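Local coordinates for protein PaxB (Photorhabdus luminescens, PDB 6EK4) that is probably one component of a two-component alpha-helical pore-forming toxin related to YaxAB, which perforates target-cell membranes, at residues E95-D98 against E99-T103; S152-E155 against E156-K160; E294-T297 against L298-A302; I167-Q170 against E171-A175. All coordinates share one frame; numbering follows the deposited sequence.

Interaction 1: E95-D98 against E99-T103; sequences ELDD and ETRNT
L96 and R101 are joined by a backbone hydrogen bond, R101 N to L96 O, at 2.9 Å with an N-H...O angle of 166°. T100 N gives a second bond to the same L96 O at 3.2 Å. One carbonyl oxygen thus takes two N-H groups where the chain turns into the helix. A hydroxyl bond follows one step on: T103 OG1 donates to E99 O at 2.7 Å.

The charged contact is looser. E95 OE2 and R101 NH2 form a long salt bridge of 3.8 Å. The carboxylate stands nearly perpendicular to the guanidinium, so the two do not pair flat. E95 CB lies at the edge of the guanidinium, in its plane. E90 OE1 comes close to E95 OE1, a like-charge neighbour that is probably unfavourable unless screened or protonated.

The van der Waals touches centre on T100. Its CG2 points anti to the backbone N (OG1 chi1 -55°) and meets E95 OE2 at 3.5 Å. Its OG1 faces L96 CD1 at 3.3 Å. Separately, the polar chains of D98 and N102 run side by side, D98 OD2 near N102 CB.

The contact lies at the surface, where the loop after helix 80-90 leads into helix 101-141.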
loop_
_atom_site.group_PDB
_atom_site.type_symbol
_atom_site.label_atom_id
_atom_site.label_comp_id
_atom_site.label_asym_id
_atom_site.label_seq_id
_atom_site.Cartn_x
_atom_site.Cartn_y
_atom_site.Cartn_z
ATOM N N GLU A 95 17.324 -64.163 33.227
ATOM C CA GLU A 95 16.533 -64.896 32.237
ATOM C C GLU A 95 17.360 -65.936 31.487
ATOM O O GLU A 95 18.575 -66.036 31.673
ATOM C CB GLU A 95 15.929 -63.912 31.228
ATOM C CG GLU A 95 14.648 -63.242 31.694
ATOM C CD GLU A 95 13.997 -62.407 30.607
ATOM O OE1 GLU A 95 12.750 -62.349 30.570
ATOM O OE2 GLU A 95 14.729 -61.810 29.787
ATOM N N LEU A 96 16.681 -66.708 30.641
ATOM C CA LEU A 96 17.332 -67.652 29.737
ATOM C C LEU A 96 18.188 -66.864 28.747
ATOM O O LEU A 96 17.660 -66.120 27.920
ATOM C CB LEU A 96 16.284 -68.481 28.986
ATOM C CG LEU A 96 15.369 -69.369 29.843
ATOM C CD1 LEU A 96 13.947 -69.383 29.300
ATOM C CD2 LEU A 96 15.920 -70.784 29.959
ATOM N N ASP A 97 19.505 -67.031 28.841
ATOM C CA ASP A 97 20.452 -66.191 28.097
ATOM C C ASP A 97 20.402 -66.372 26.575
ATOM O O ASP A 97 20.815 -65.475 25.838
ATOM C CB ASP A 97 21.886 -66.423 28.599
ATOM C CG ASP A 97 22.100 -65.930 30.026
ATOM O OD1 ASP A 97 22.926 -66.535 30.743
ATOM O OD2 ASP A 97 21.452 -64.942 30.434
ATOM N N ASP A 98 19.906 -67.517 26.109
ATOM C CA ASP A 98 19.797 -67.785 24.673
ATOM C C ASP A 98 18.342 -67.798 24.203
ATOM O O ASP A 98 17.987 -67.103 23.249
ATOM C CB ASP A 98 20.468 -69.118 24.330
ATOM C CG ASP A 98 20.569 -69.357 22.831
ATOM O OD1 ASP A 98 20.333 -70.504 22.395
ATOM O OD2 ASP A 98 20.881 -68.402 22.087
ATOM N N GLU A 99 17.509 -68.593 24.870
ATOM C CA GLU A 99 16.104 -68.749 24.480
ATOM C C GLU A 99 15.322 -67.435 24.539
ATOM O O GLU A 99 14.546 -67.133 23.630
ATOM C CB GLU A 99 15.404 -69.809 25.346
ATOM C CG GLU A 99 15.504 -71.231 24.807
ATOM C CD GLU A 99 16.929 -71.755 24.743
ATOM O OE1 GLU A 99 17.274 -72.414 23.739
ATOM O OE2 GLU A 99 17.705 -71.511 25.692
ATOM N N THR A 100 15.531 -66.661 25.602
ATOM C CA THR A 100 14.774 -65.430 25.830
ATOM C C THR A 100 15.574 -64.179 25.463
ATOM O O THR A 100 15.111 -63.352 24.677
ATOM C CB THR A 100 14.321 -65.322 27.302
ATOM O OG1 THR A 100 13.588 -66.498 27.667
ATOM C CG2 THR A 100 13.438 -64.093 27.516
ATOM N N ARG A 101 16.772 -64.049 26.028
ATOM C CA ARG A 101 17.546 -62.809 25.916
ATOM C C ARG A 101 18.040 -62.548 24.490
ATOM O O ARG A 101 17.879 -61.442 23.972
ATOM C CB ARG A 101 18.725 -62.809 26.897
ATOM C CG ARG A 101 19.175 -61.415 27.310
ATOM C CD ARG A 101 20.221 -61.456 28.415
ATOM N NE ARG A 101 20.192 -60.246 29.239
ATOM C CZ ARG A 101 19.327 -60.013 30.228
ATOM N NH1 ARG A 101 19.398 -58.874 30.908
ATOM N NH2 ARG A 101 18.388 -60.902 30.543
ATOM N N ASN A 102 18.627 -63.563 23.859
ATOM C CA ASN A 102 19.121 -63.433 22.483
ATOM C C ASN A 102 17.989 -63.218 21.475
ATOM O O ASN A 102 18.141 -62.456 20.517
ATOM C CB ASN A 102 19.949 -64.663 22.088
ATOM C CG ASN A 102 20.620 -64.511 20.733
ATOM O OD1 ASN A 102 19.986 -64.677 19.690
ATOM N ND2 ASN A 102 21.913 -64.209 20.742
ATOM N N THR A 103 16.862 -63.889 21.697
ATOM C CA THR A 103 15.710 -63.796 20.799
ATOM C C THR A 103 15.023 -62.433 20.904
ATOM O O THR A 103 14.665 -61.837 19.887
ATOM C CB THR A 103 14.682 -64.911 21.087
ATOM O OG1 THR A 103 15.366 -66.151 21.309
ATOM C CG2 THR A 103 13.713 -65.074 19.920
#

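Interaction 2: S152-E155 against E156-K160; sequences SLKE and EQERK
S152 accepts the first backbone bond, from E156 N to S152 O at 3.0 Å. The CG of E156 also lies against this oxygen. S152 OG is hydrogen-bonded to R148 O, one turn earlier.

L153 takes Q157 N on its carbonyl oxygen at 3.2 Å. Its side chain meets the Q157 amide: L153 CG is 3.8 Å from Q157 NE2, and L153 CD1 is equally near Q157 CD. Q157 CG sits beside its own backbone N (chi1 -73°), and the chain then runs extended back past L153 O to the leucine.

K154 O receives E158 N at 3.0 Å. The extended lysine passes E158 with its methylenes, K154 CG lying 3.6 Å from E158 OE2. Its ammonium stays farther away, K154 NZ to E158 OE2 being 4.5 Å. The opposite charges are thus near each other but beyond salt-bridge range, and any attraction is probably weak.

E155 O closes the series with R159 N at 2.9 Å. E156 and R159 turn to helix 247-321, where both touch V278.

The i to i+4 ladder is that of a regular alpha-helix. One side packs on a second long helix, consistent with the long paired helices of an alpha-helical pore-forming toxin.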
loop_
_atom_site.group_PDB
_atom_site.type_symbol
_atom_site.label_atom_id
_atom_site.label_comp_id
_atom_site.label_asym_id
_atom_site.label_seq_id
_atom_site.Cartn_x
_atom_site.Cartn_y
_atom_site.Cartn_z
ATOM N N SER A 152 11.424 8.261 -7.745
ATOM C CA SER A 152 10.184 8.596 -8.451
ATOM C C SER A 152 9.183 9.313 -7.548
ATOM O O SER A 152 8.547 10.277 -7.968
ATOM C CB SER A 152 9.539 7.336 -9.035
ATOM O OG SER A 152 10.355 6.773 -10.046
ATOM N N LEU A 153 9.049 8.838 -6.312
ATOM C CA LEU A 153 8.161 9.469 -5.334
ATOM C C LEU A 153 8.582 10.907 -5.049
ATOM O O LEU A 153 7.734 11.773 -4.836
ATOM C CB LEU A 153 8.139 8.667 -4.029
ATOM C CG LEU A 153 7.207 9.164 -2.919
ATOM C CD1 LEU A 153 5.768 9.256 -3.405
ATOM C CD2 LEU A 153 7.305 8.258 -1.702
ATOM N N LYS A 154 9.890 11.153 -5.046
ATOM C CA LYS A 154 10.423 12.499 -4.843
ATOM C C LYS A 154 10.131 13.395 -6.051
ATOM O O LYS A 154 9.822 14.575 -5.889
ATOM C CB LYS A 154 11.933 12.446 -4.581
ATOM C CG LYS A 154 12.476 13.671 -3.866
ATOM C CD LYS A 154 13.997 13.685 -3.856
ATOM C CE LYS A 154 14.532 14.778 -2.943
ATOM N NZ LYS A 154 15.992 15.007 -3.129
ATOM N N GLU A 155 10.228 12.826 -7.251
ATOM C CA GLU A 155 9.977 13.564 -8.493
ATOM C C GLU A 155 8.522 14.016 -8.610
ATOM O O GLU A 155 8.252 15.171 -8.948
ATOM C CB GLU A 155 10.353 12.703 -9.707
ATOM C CG GLU A 155 10.123 13.371 -11.059
ATOM C CD GLU A 155 10.495 12.482 -12.233
ATOM O OE1 GLU A 155 11.430 11.663 -12.101
ATOM O OE2 GLU A 155 9.851 12.607 -13.297
ATOM N N GLU A 156 7.595 13.103 -8.338
ATOM C CA GLU A 156 6.165 13.390 -8.462
ATOM C C GLU A 156 5.690 14.383 -7.405
ATOM O O GLU A 156 4.852 15.241 -7.687
ATOM C CB GLU A 156 5.343 12.101 -8.364
ATOM C CG GLU A 156 5.601 11.097 -9.483
ATOM C CD GLU A 156 5.196 11.602 -10.857
ATOM O OE1 GLU A 156 4.364 12.531 -10.949
ATOM O OE2 GLU A 156 5.711 11.057 -11.857
ATOM N N GLN A 157 6.227 14.263 -6.192
ATOM C CA GLN A 157 5.890 15.184 -5.103
ATOM C C GLN A 157 6.479 16.580 -5.327
ATOM O O GLN A 157 5.919 17.571 -4.857
ATOM C CB GLN A 157 6.342 14.614 -3.757
ATOM C CG GLN A 157 5.483 13.449 -3.286
ATOM C CD GLN A 157 5.972 12.817 -1.996
ATOM O OE1 GLN A 157 5.173 12.356 -1.181
ATOM N NE2 GLN A 157 7.289 12.785 -1.806
ATOM N N GLU A 158 7.605 16.649 -6.038
ATOM C CA GLU A 158 8.161 17.930 -6.482
ATOM C C GLU A 158 7.288 18.548 -7.575
ATOM O O GLU A 158 7.033 19.752 -7.562
ATOM C CB GLU A 158 9.601 17.770 -6.986
ATOM C CG GLU A 158 10.647 17.731 -5.880
ATOM C CD GLU A 158 12.050 17.473 -6.402
ATOM O OE1 GLU A 158 12.409 18.023 -7.466
ATOM O OE2 GLU A 158 12.803 16.726 -5.740
ATOM N N ARG A 159 6.838 17.720 -8.519
ATOM C CA ARG A 159 5.937 18.177 -9.580
ATOM C C ARG A 159 4.574 18.576 -9.007
ATOM O O ARG A 159 3.948 19.519 -9.489
ATOM C CB ARG A 159 5.763 17.103 -10.663
ATOM C CG ARG A 159 5.172 17.644 -11.959
ATOM C CD ARG A 159 4.747 16.543 -12.919
ATOM N NE ARG A 159 3.845 17.051 -13.956
ATOM C CZ ARG A 159 3.246 16.304 -14.884
ATOM N NH1 ARG A 159 3.442 14.990 -14.931
ATOM N NH2 ARG A 159 2.441 16.877 -15.775
ATOM N N LYS A 160 4.121 17.854 -7.982
ATOM C CA LYS A 160 2.885 18.194 -7.275
ATOM C C LYS A 160 3.006 19.537 -6.556
ATOM O O LYS A 160 2.045 20.305 -6.508
ATOM C CB LYS A 160 2.528 17.104 -6.259
ATOM C CG LYS A 160 1.195 17.311 -5.550
ATOM C CD LYS A 160 1.036 16.371 -4.367
ATOM C CE LYS A 160 -0.244 16.661 -3.599
ATOM N NZ LYS A 160 -0.364 15.825 -2.372
#

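Interaction 3: E294-T297 against L298-A302; sequences ERTT and LLLQA
R295 and L299 lie side by side and point the same way, one helical turn apart. The R295 aliphatic stem does the touching: its CG is 3.7 Å from L299 CD1. R295 CG is anti to the backbone N (chi1 177°), which carries the stem out beside the leucine. The chain then bends at chi3 and takes the guanidinium to D292, in a salt bridge, and to the carbonyl oxygens of V140 and V143. These bonds give a buried charge its partners.

L298 turns back over the preceding turn. Its CG sits between the backbone N and the carbonyl carbon (chi1 77°), a crowded position. This brings L298 CD2 within 3.8 Å of R295 CA. The two leucines serve different neighbours in the helical bundle of this toxin subunit. L298 packs on helix 19-35 and helix 42-73, while L299 packs on helix 101-141.

T296 and L300 meet more loosely, T296 CG2 to L300 CD1 at 4.4 Å. L300 CD1 also lies 3.4 Å from T296 O. Both threonine hydroxyls bond to the turn before, T296 OG1 to D292 O and T297 OG1 to K293 O. Along the backbone, L298 N to E294 O and L299 N to R295 O each measure 3.1 Å.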
loop_
_atom_site.group_PDB
_atom_site.type_symbol
_atom_site.label_atom_id
_atom_site.label_comp_id
_atom_site.label_asym_id
_atom_site.label_seq_id
_atom_site.Cartn_x
_atom_site.Cartn_y
_atom_site.Cartn_z
ATOM N N GLU A 294 4.021 -5.353 2.894
ATOM C CA GLU A 294 3.173 -6.535 3.061
ATOM C C GLU A 294 3.948 -7.810 2.721
ATOM O O GLU A 294 3.751 -8.848 3.354
ATOM C CB GLU A 294 1.917 -6.439 2.188
ATOM C CG GLU A 294 0.969 -5.299 2.550
ATOM C CD GLU A 294 0.210 -5.514 3.848
ATOM O OE1 GLU A 294 0.329 -6.597 4.461
ATOM O OE2 GLU A 294 -0.515 -4.583 4.260
ATOM N N ARG A 295 4.824 -7.727 1.720
ATOM C CA ARG A 295 5.679 -8.855 1.347
ATOM C C ARG A 295 6.673 -9.189 2.457
ATOM O O ARG A 295 6.939 -10.358 2.726
ATOM C CB ARG A 295 6.434 -8.564 0.048
ATOM C CG ARG A 295 7.389 -9.677 -0.361
ATOM C CD ARG A 295 7.950 -9.476 -1.755
ATOM N NE ARG A 295 8.792 -8.287 -1.849
ATOM C CZ ARG A 295 9.545 -7.976 -2.903
ATOM N NH1 ARG A 295 9.578 -8.768 -3.973
ATOM N NH2 ARG A 295 10.275 -6.866 -2.887
ATOM N N THR A 296 7.230 -8.157 3.085
ATOM C CA THR A 296 8.143 -8.341 4.210
ATOM C C THR A 296 7.432 -9.017 5.384
ATOM O O THR A 296 8.012 -9.871 6.054
ATOM C CB THR A 296 8.743 -6.996 4.672
ATOM O OG1 THR A 296 9.446 -6.387 3.583
ATOM C CG2 THR A 296 9.704 -7.192 5.839
ATOM N N THR A 297 6.175 -8.642 5.617
ATOM C CA THR A 297 5.389 -9.200 6.718
ATOM C C THR A 297 5.099 -10.690 6.532
ATOM O O THR A 297 5.240 -11.468 7.476
ATOM C CB THR A 297 4.057 -8.440 6.898
ATOM O OG1 THR A 297 4.326 -7.082 7.261
ATOM C CG2 THR A 297 3.194 -9.083 7.979
ATOM N N LEU A 298 4.697 -11.081 5.323
ATOM C CA LEU A 298 4.358 -12.481 5.045
ATOM C C LEU A 298 5.600 -13.375 5.010
ATOM O O LEU A 298 5.539 -14.533 5.424
ATOM C CB LEU A 298 3.556 -12.608 3.742
ATOM C CG LEU A 298 4.282 -12.518 2.393
ATOM C CD1 LEU A 298 4.750 -13.883 1.898
ATOM C CD2 LEU A 298 3.379 -11.876 1.350
ATOM N N LEU A 299 6.715 -12.838 4.520
ATOM C CA LEU A 299 7.979 -13.584 4.454
ATOM C C LEU A 299 8.561 -13.913 5.837
ATOM O O LEU A 299 9.212 -14.946 6.005
ATOM C CB LEU A 299 9.014 -12.824 3.613
ATOM C CG LEU A 299 8.832 -12.920 2.094
ATOM C CD1 LEU A 299 9.767 -11.955 1.379
ATOM C CD2 LEU A 299 9.049 -14.345 1.601
ATOM N N LEU A 300 8.334 -13.033 6.811
ATOM C CA LEU A 300 8.697 -13.307 8.208
ATOM C C LEU A 300 7.961 -14.542 8.728
ATOM O O LEU A 300 8.559 -15.399 9.377
ATOM C CB LEU A 300 8.387 -12.099 9.109
ATOM C CG LEU A 300 9.517 -11.102 9.402
ATOM C CD1 LEU A 300 10.424 -10.870 8.200
ATOM C CD2 LEU A 300 8.930 -9.786 9.896
ATOM N N GLN A 301 6.666 -14.623 8.434
ATOM C CA GLN A 301 5.851 -15.775 8.815
ATOM C C GLN A 301 6.199 -16.993 7.963
ATOM O O GLN A 301 6.186 -18.122 8.454
ATOM C CB GLN A 301 4.361 -15.456 8.665
ATOM C CG GLN A 301 3.871 -14.280 9.500
ATOM C CD GLN A 301 4.015 -14.505 10.993
ATOM O OE1 GLN A 301 3.984 -15.640 11.471
ATOM N NE2 GLN A 301 4.163 -13.419 11.740
ATOM N N ALA A 302 6.508 -16.757 6.690
ATOM C CA ALA A 302 6.865 -17.831 5.760
ATOM C C ALA A 302 8.205 -18.470 6.117
ATOM O O ALA A 302 8.363 -19.688 6.023
ATOM C CB ALA A 302 6.906 -17.304 4.334
#

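Interaction 4: I167-Q170 against E171-A175; sequences IAQQ and EKNKA
Q169 and N173 set two side-chain amides near each other, with their planes 78° apart. The two NH2 groups are both donors and lie 3.9 Å apart, Q169 NE2 to N173 ND2, so the pair is a loose van der Waals contact. The chains cross at a slant. N173 CG is anti to its carbonyl carbon (chi1 -68°), which turns the amide back to Q169, and N173 CG rests near Q169 O.

The E171 carboxylate is approached by K174 on its syn side. K174 NZ donates to E171 OE1 at 3.1 Å, 23° out of the carboxylate plane, in a salt bridge one turn apart. Both chains bend to make it: E171 at chi2, K174 at chi2 and chi3. The same ammonium also donates to N265 OD1 of helix 247-321, so it links two helices.

The E171 stem follows I167 alongside. E171 CG lies against I167 O, and 4.2 Å from I167 CG2. In the backbone, N173 N bonds to Q169 O at 2.9 Å. K172 N bonds to A168 O at 3.2 Å, and only weakly to Q169 O.

I167 touches L271 and L275, and Q170 touches I264 and C268. The arrangement is that of two long helices packed side by side, I167 and Q170 facing helix 247-321 and the E171-K174 salt bridge beside them.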
loop_
_atom_site.group_PDB
_atom_site.type_symbol
_atom_site.label_atom_id
_atom_site.label_comp_id
_atom_site.label_asym_id
_atom_site.label_seq_id
_atom_site.Cartn_x
_atom_site.Cartn_y
_atom_site.Cartn_z
ATOM N N ILE A 167 -1.249 26.826 -9.338
ATOM C CA ILE A 167 -2.689 27.004 -9.115
ATOM C C ILE A 167 -2.954 28.113 -8.089
ATOM O O ILE A 167 -3.842 28.946 -8.286
ATOM C CB ILE A 167 -3.357 25.684 -8.651
ATOM C CG1 ILE A 167 -3.379 24.667 -9.799
ATOM C CG2 ILE A 167 -4.781 25.929 -8.159
ATOM C CD1 ILE A 167 -3.660 23.244 -9.361
ATOM N N ALA A 168 -2.180 28.121 -7.006
ATOM C CA ALA A 168 -2.311 29.137 -5.961
ATOM C C ALA A 168 -1.959 30.533 -6.475
ATOM O O ALA A 168 -2.636 31.509 -6.147
ATOM C CB ALA A 168 -1.439 28.783 -4.767
ATOM N N GLN A 169 -0.942 30.635 -7.293
ATOM C CA GLN A 169 -0.631 31.937 -7.793
ATOM C C GLN A 169 -1.686 32.343 -8.785
ATOM O O GLN A 169 -2.187 33.441 -8.744
ATOM C CB GLN A 169 0.725 31.947 -8.445
ATOM C CG GLN A 169 1.457 33.243 -8.239
ATOM C CD GLN A 169 2.443 33.471 -9.333
ATOM O OE1 GLN A 169 2.948 32.521 -9.925
ATOM N NE2 GLN A 169 2.715 34.727 -9.629
ATOM N N GLN A 170 -2.037 31.442 -9.677
ATOM C CA GLN A 170 -3.047 31.768 -10.688
ATOM C C GLN A 170 -4.357 32.226 -10.047
ATOM O O GLN A 170 -4.956 33.205 -10.492
ATOM C CB GLN A 170 -3.311 30.564 -11.601
ATOM C CG GLN A 170 -2.150 30.194 -12.516
ATOM C CD GLN A 170 -2.090 31.033 -13.779
ATOM O OE1 GLN A 170 -2.490 32.198 -13.789
ATOM N NE2 GLN A 170 -1.576 30.444 -14.854
ATOM N N GLU A 171 -4.798 31.514 -9.011
ATOM C CA GLU A 171 -6.018 31.872 -8.277
ATOM C C GLU A 171 -5.923 33.258 -7.632
ATOM O O GLU A 171 -6.929 33.958 -7.510
ATOM C CB GLU A 171 -6.326 30.830 -7.193
ATOM C CG GLU A 171 -6.885 29.513 -7.713
ATOM C CD GLU A 171 -8.395 29.529 -7.878
ATOM O OE1 GLU A 171 -8.918 30.443 -8.551
ATOM O OE2 GLU A 171 -9.062 28.620 -7.339
ATOM N N LYS A 172 -4.717 33.641 -7.219
ATOM C CA LYS A 172 -4.494 34.932 -6.571
ATOM C C LYS A 172 -4.470 36.069 -7.596
ATOM O O LYS A 172 -5.037 37.138 -7.357
ATOM C CB LYS A 172 -3.194 34.908 -5.761
ATOM C CG LYS A 172 -3.171 35.887 -4.595
ATOM C CD LYS A 172 -2.169 35.463 -3.530
ATOM C CE LYS A 172 -2.443 36.138 -2.196
ATOM N NZ LYS A 172 -1.684 35.492 -1.089
ATOM N N ASN A 173 -3.814 35.831 -8.731
ATOM C CA ASN A 173 -3.811 36.787 -9.843
ATOM C C ASN A 173 -5.198 36.970 -10.455
ATOM O O ASN A 173 -5.529 38.057 -10.931
ATOM C CB ASN A 173 -2.826 36.353 -10.934
ATOM C CG ASN A 173 -1.377 36.441 -10.490
ATOM O OD1 ASN A 173 -1.078 36.854 -9.368
ATOM N ND2 ASN A 173 -0.467 36.050 -11.374
ATOM N N LYS A 174 -6.002 35.907 -10.446
ATOM C CA LYS A 174 -7.381 35.976 -10.927
ATOM C C LYS A 174 -8.237 36.796 -9.966
ATOM O O LYS A 174 -9.031 37.632 -10.396
ATOM C CB LYS A 174 -7.983 34.576 -11.076
ATOM C CG LYS A 174 -9.192 34.515 -12.000
ATOM C CD LYS A 174 -10.289 33.598 -11.473
ATOM C CE LYS A 174 -9.817 32.164 -11.284
ATOM N NZ LYS A 174 -10.911 31.285 -10.784
ATOM N N ALA A 175 -8.066 36.553 -8.666
ATOM C CA ALA A 175 -8.816 37.268 -7.629
ATOM C C ALA A 175 -8.596 38.781 -7.683
ATOM O O ALA A 175 -9.516 39.552 -7.405
ATOM C CB ALA A 175 -8.455 36.734 -6.252
#

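Overall arrangement
The four contacts are spread along a very elongated, almost wholly helical chain. Interaction 1 comes first in sequence, then interactions 2, 4 and 3. Interaction 1 is at one far end, its centre about 73 Å from the chain centre, where a loop enters helix 101-141. Interactions 2 and 4 share helix 149-193, with centres about 22 Å apart. Interaction 3 is on helix 247-321, about 29 Å from interaction 2 by centres. Helix 247-321 also packs against helix 149-193 at interactions 2 and 4. Interactions 1 and 4 lie on opposite sides of the chain's centre, with centres about 107 Å apart. None touches another. The long helices thus carry the contacts from one end of the chain past its centre, consistent with an elongated helical toxin component.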